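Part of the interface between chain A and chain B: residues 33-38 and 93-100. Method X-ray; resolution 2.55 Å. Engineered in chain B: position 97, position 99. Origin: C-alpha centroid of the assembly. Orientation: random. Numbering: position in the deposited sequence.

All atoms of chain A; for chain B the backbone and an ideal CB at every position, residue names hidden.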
# COMPACT_ATOMS: atom_id res chain seq x y z
N LYS A 33 -1.02 -15.23 -11.83
CA LYS A 33 -2.29 -14.98 -11.14
C LYS A 33 -2.37 -13.57 -10.56
O LYS A 33 -3.47 -13.03 -10.41
CB LYS A 33 -2.48 -16.02 -10.03
CG LYS A 33 -2.70 -17.45 -10.51
CD LYS A 33 -2.91 -18.42 -9.35
CE LYS A 33 -2.70 -19.88 -9.77
NZ LYS A 33 -2.68 -20.81 -8.58
N PHE A 34 -1.23 -12.95 -10.22
CA PHE A 34 -1.23 -11.62 -9.59
C PHE A 34 -1.17 -10.51 -10.64
O PHE A 34 -0.23 -9.71 -10.70
CB PHE A 34 -0.07 -11.51 -8.59
CG PHE A 34 -0.10 -12.57 -7.51
CD1 PHE A 34 -1.12 -12.61 -6.57
CD2 PHE A 34 0.89 -13.53 -7.44
CE1 PHE A 34 -1.15 -13.60 -5.59
CE2 PHE A 34 0.87 -14.52 -6.45
CZ PHE A 34 -0.15 -14.57 -5.53
N LYS A 35 -2.20 -10.47 -11.49
CA LYS A 35 -2.20 -9.55 -12.63
C LYS A 35 -2.01 -8.10 -12.18
O LYS A 35 -1.27 -7.35 -12.82
CB LYS A 35 -3.49 -9.71 -13.45
CG LYS A 35 -3.95 -11.13 -13.59
CD LYS A 35 -5.42 -11.25 -13.90
CE LYS A 35 -5.60 -12.36 -14.92
NZ LYS A 35 -6.85 -12.22 -15.72
N ALA A 36 -2.64 -7.71 -11.06
CA ALA A 36 -2.56 -6.32 -10.63
C ALA A 36 -1.14 -5.88 -10.30
O ALA A 36 -0.80 -4.71 -10.49
CB ALA A 36 -3.46 -6.09 -9.42
N PHE A 37 -0.28 -6.81 -9.85
CA PHE A 37 1.08 -6.50 -9.38
C PHE A 37 2.06 -6.80 -10.50
O PHE A 37 2.39 -7.96 -10.77
CB PHE A 37 1.41 -7.28 -8.11
CG PHE A 37 2.71 -6.86 -7.46
CD1 PHE A 37 2.87 -5.59 -6.93
CD2 PHE A 37 3.80 -7.75 -7.39
CE1 PHE A 37 4.07 -5.21 -6.34
CE2 PHE A 37 5.00 -7.38 -6.80
CZ PHE A 37 5.14 -6.10 -6.28
N LYS A 38 2.54 -5.75 -11.16
CA LYS A 38 3.24 -5.92 -12.43
C LYS A 38 4.65 -6.49 -12.31
O LYS A 38 5.05 -7.26 -13.19
CB LYS A 38 3.28 -4.60 -13.20
CG LYS A 38 1.89 -4.09 -13.61
CD LYS A 38 0.98 -5.22 -14.04
CE LYS A 38 -0.28 -4.69 -14.70
NZ LYS A 38 -1.03 -5.78 -15.42
N UNK B 93 -6.91 -4.95 -2.04
CA UNK B 93 -5.54 -5.17 -1.56
C UNK B 93 -4.64 -4.04 -2.04
O UNK B 93 -4.96 -3.34 -3.02
CB UNK B 93 -5.00 -6.52 -2.04
N UNK B 94 -3.51 -3.85 -1.34
CA UNK B 94 -2.68 -2.66 -1.60
C UNK B 94 -2.16 -2.64 -3.04
O UNK B 94 -2.07 -1.58 -3.67
CB UNK B 94 -1.50 -2.61 -0.62
N UNK B 95 -1.83 -3.80 -3.59
CA UNK B 95 -1.25 -3.82 -4.93
C UNK B 95 -2.31 -3.67 -6.02
O UNK B 95 -1.95 -3.59 -7.19
CB UNK B 95 -0.47 -5.12 -5.14
N UNK B 96 -3.58 -3.60 -5.66
CA UNK B 96 -4.65 -3.22 -6.58
C UNK B 96 -4.93 -1.71 -6.58
O UNK B 96 -5.81 -1.27 -7.34
CB UNK B 96 -5.93 -3.98 -6.22
N UNK B 97 -4.19 -0.91 -5.80
CA UNK B 97 -4.53 0.51 -5.70
C UNK B 97 -4.70 1.17 -7.08
O UNK B 97 -5.80 1.61 -7.43
CB UNK B 97 -3.45 1.24 -4.91
N UNK B 98 -3.62 1.24 -7.87
CA UNK B 98 -3.69 1.85 -9.20
C UNK B 98 -4.90 1.33 -9.97
O UNK B 98 -5.72 2.11 -10.48
CB UNK B 98 -2.41 1.57 -9.99
N UNK B 99 -5.05 0.01 -10.01
CA UNK B 99 -6.15 -0.58 -10.75
C UNK B 99 -7.47 0.04 -10.31
O UNK B 99 -8.20 0.64 -11.11
CB UNK B 99 -6.18 -2.10 -10.56
N UNK B 100 -7.75 -0.07 -9.01
CA UNK B 100 -9.02 0.39 -8.49
C UNK B 100 -9.16 1.88 -8.73
O UNK B 100 -10.23 2.36 -9.14
CB UNK B 100 -9.15 0.07 -7.00

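Position 93 has nothing of the chain A stretch within 5.5 Å of its ideal CB. Almost any side chain would fit, polar ones readily. The residue is Lys B93, which makes no contact with chain A here.

Position 94 opens the 3-10 segment, with its CA-to-CB bond sideways to chain A. Nothing lies close to the ideal CB, so a small residue would touch nothing. A long apolar or aromatic side chain could reach the ring of Phe A37. The residue is Trp B94. The end of the side chain comes nearer to chain A. CH2 of Trp B94 lies 3.8 Å from CE1 of Phe A37. The two form an offset edge-to-face aromatic pair, the edge of Trp B94 toward the face of Phe A37, with planes at 76°.

Position 95 points toward chain A. Its ideal CB is 3.8 Å from CD1 of Phe A37. Ala A36 and the ring of Phe A34 lie further along, so chain A offers a mainly apolar surface. Leucine, methionine or an aromatic residue would suit; a long flat one could span all three residues. The residue is Tyr B95. Its CB packs on Phe A37, and its CD1 lies 3.7 Å from CB of Ala A36, which sits at the edge of the tyrosine ring. Its OH reaches to 3.9 Å from CD1 of Phe A34.

Position 96 is sideways, its ideal CB 4.6 Å from CB of Ala A36. The small methyl group leaves room for many side chains, polar or apolar. The residue is Glu B96. Its CG passes 4.0 Å from CB of Ala A36. The carboxylate turns back to its own chain: OE1 of Glu B96 accepts a hydrogen bond from N of Lys B93 at 2.9 Å, and OE2 forms a long salt bridge with NZ of Lys B93.

Position 97 begins a helix and is out of reach, so chain A sets no preference. The residue is Glu B97, engineered.

Position 98 points toward chain A but across open space; small or polar residues fit easily. The residue is Ser B98, which makes no contact.

Position 99 also points toward chain A, its ideal CB 5.0 Å from CB of Ala A36. A medium or long side chain could cover that methyl. The residue is Glu B99, engineered. Its OE2 lies 3.7 Å from CB of Ala A36, with no hydrogen bond or salt bridge across.

Position 100 is out of reach, so chain A gives no guide. The residue is Tyr B100.

Chain B 93-100: KWYEESEY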
# COMPACT_ATOMS: atom_id res chain seq x y z
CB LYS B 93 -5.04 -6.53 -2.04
CG LYS B 93 -6.06 -7.62 -1.78
CD LYS B 93 -5.54 -9.01 -2.05
CE LYS B 93 -6.71 -9.98 -2.12
NZ LYS B 93 -7.52 -9.83 -3.39
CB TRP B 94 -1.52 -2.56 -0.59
CG TRP B 94 -0.56 -3.73 -0.60
CD1 TRP B 94 -0.60 -4.83 0.21
CD2 TRP B 94 0.58 -3.92 -1.47
NE1 TRP B 94 0.43 -5.69 -0.10
CE2 TRP B 94 1.16 -5.16 -1.13
CE3 TRP B 94 1.15 -3.16 -2.51
CZ2 TRP B 94 2.30 -5.67 -1.79
CZ3 TRP B 94 2.28 -3.68 -3.17
CH2 TRP B 94 2.83 -4.92 -2.80
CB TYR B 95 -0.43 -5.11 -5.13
CG TYR B 95 -1.22 -6.40 -5.04
CD1 TYR B 95 -1.88 -6.92 -6.15
CD2 TYR B 95 -1.31 -7.11 -3.84
CE1 TYR B 95 -2.62 -8.09 -6.07
CE2 TYR B 95 -2.03 -8.29 -3.75
CZ TYR B 95 -2.69 -8.78 -4.87
OH TYR B 95 -3.42 -9.94 -4.82
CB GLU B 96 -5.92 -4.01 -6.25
CG GLU B 96 -5.70 -5.53 -6.21
CD GLU B 96 -6.88 -6.35 -5.68
OE1 GLU B 96 -7.48 -6.00 -4.63
OE2 GLU B 96 -7.21 -7.40 -6.28
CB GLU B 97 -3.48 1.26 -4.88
CG GLU B 97 -3.52 2.77 -5.09
CD GLU B 97 -2.78 3.52 -4.00
OE1 GLU B 97 -1.71 3.03 -3.52
OE2 GLU B 97 -3.28 4.61 -3.62
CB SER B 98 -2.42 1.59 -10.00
OG SER B 98 -1.27 1.60 -9.16
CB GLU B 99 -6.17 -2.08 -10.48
CG GLU B 99 -6.89 -2.88 -11.50
CD GLU B 99 -6.83 -4.35 -11.17
OE1 GLU B 99 -7.55 -4.76 -10.22
OE2 GLU B 99 -6.05 -5.08 -11.83
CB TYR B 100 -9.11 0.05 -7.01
CG TYR B 100 -10.35 0.50 -6.30
CD1 TYR B 100 -11.51 -0.27 -6.30
CD2 TYR B 100 -10.36 1.69 -5.55
CE1 TYR B 100 -12.64 0.14 -5.61
CE2 TYR B 100 -11.47 2.10 -4.87
CZ TYR B 100 -12.61 1.33 -4.89
OH TYR B 100 -13.73 1.75 -4.20
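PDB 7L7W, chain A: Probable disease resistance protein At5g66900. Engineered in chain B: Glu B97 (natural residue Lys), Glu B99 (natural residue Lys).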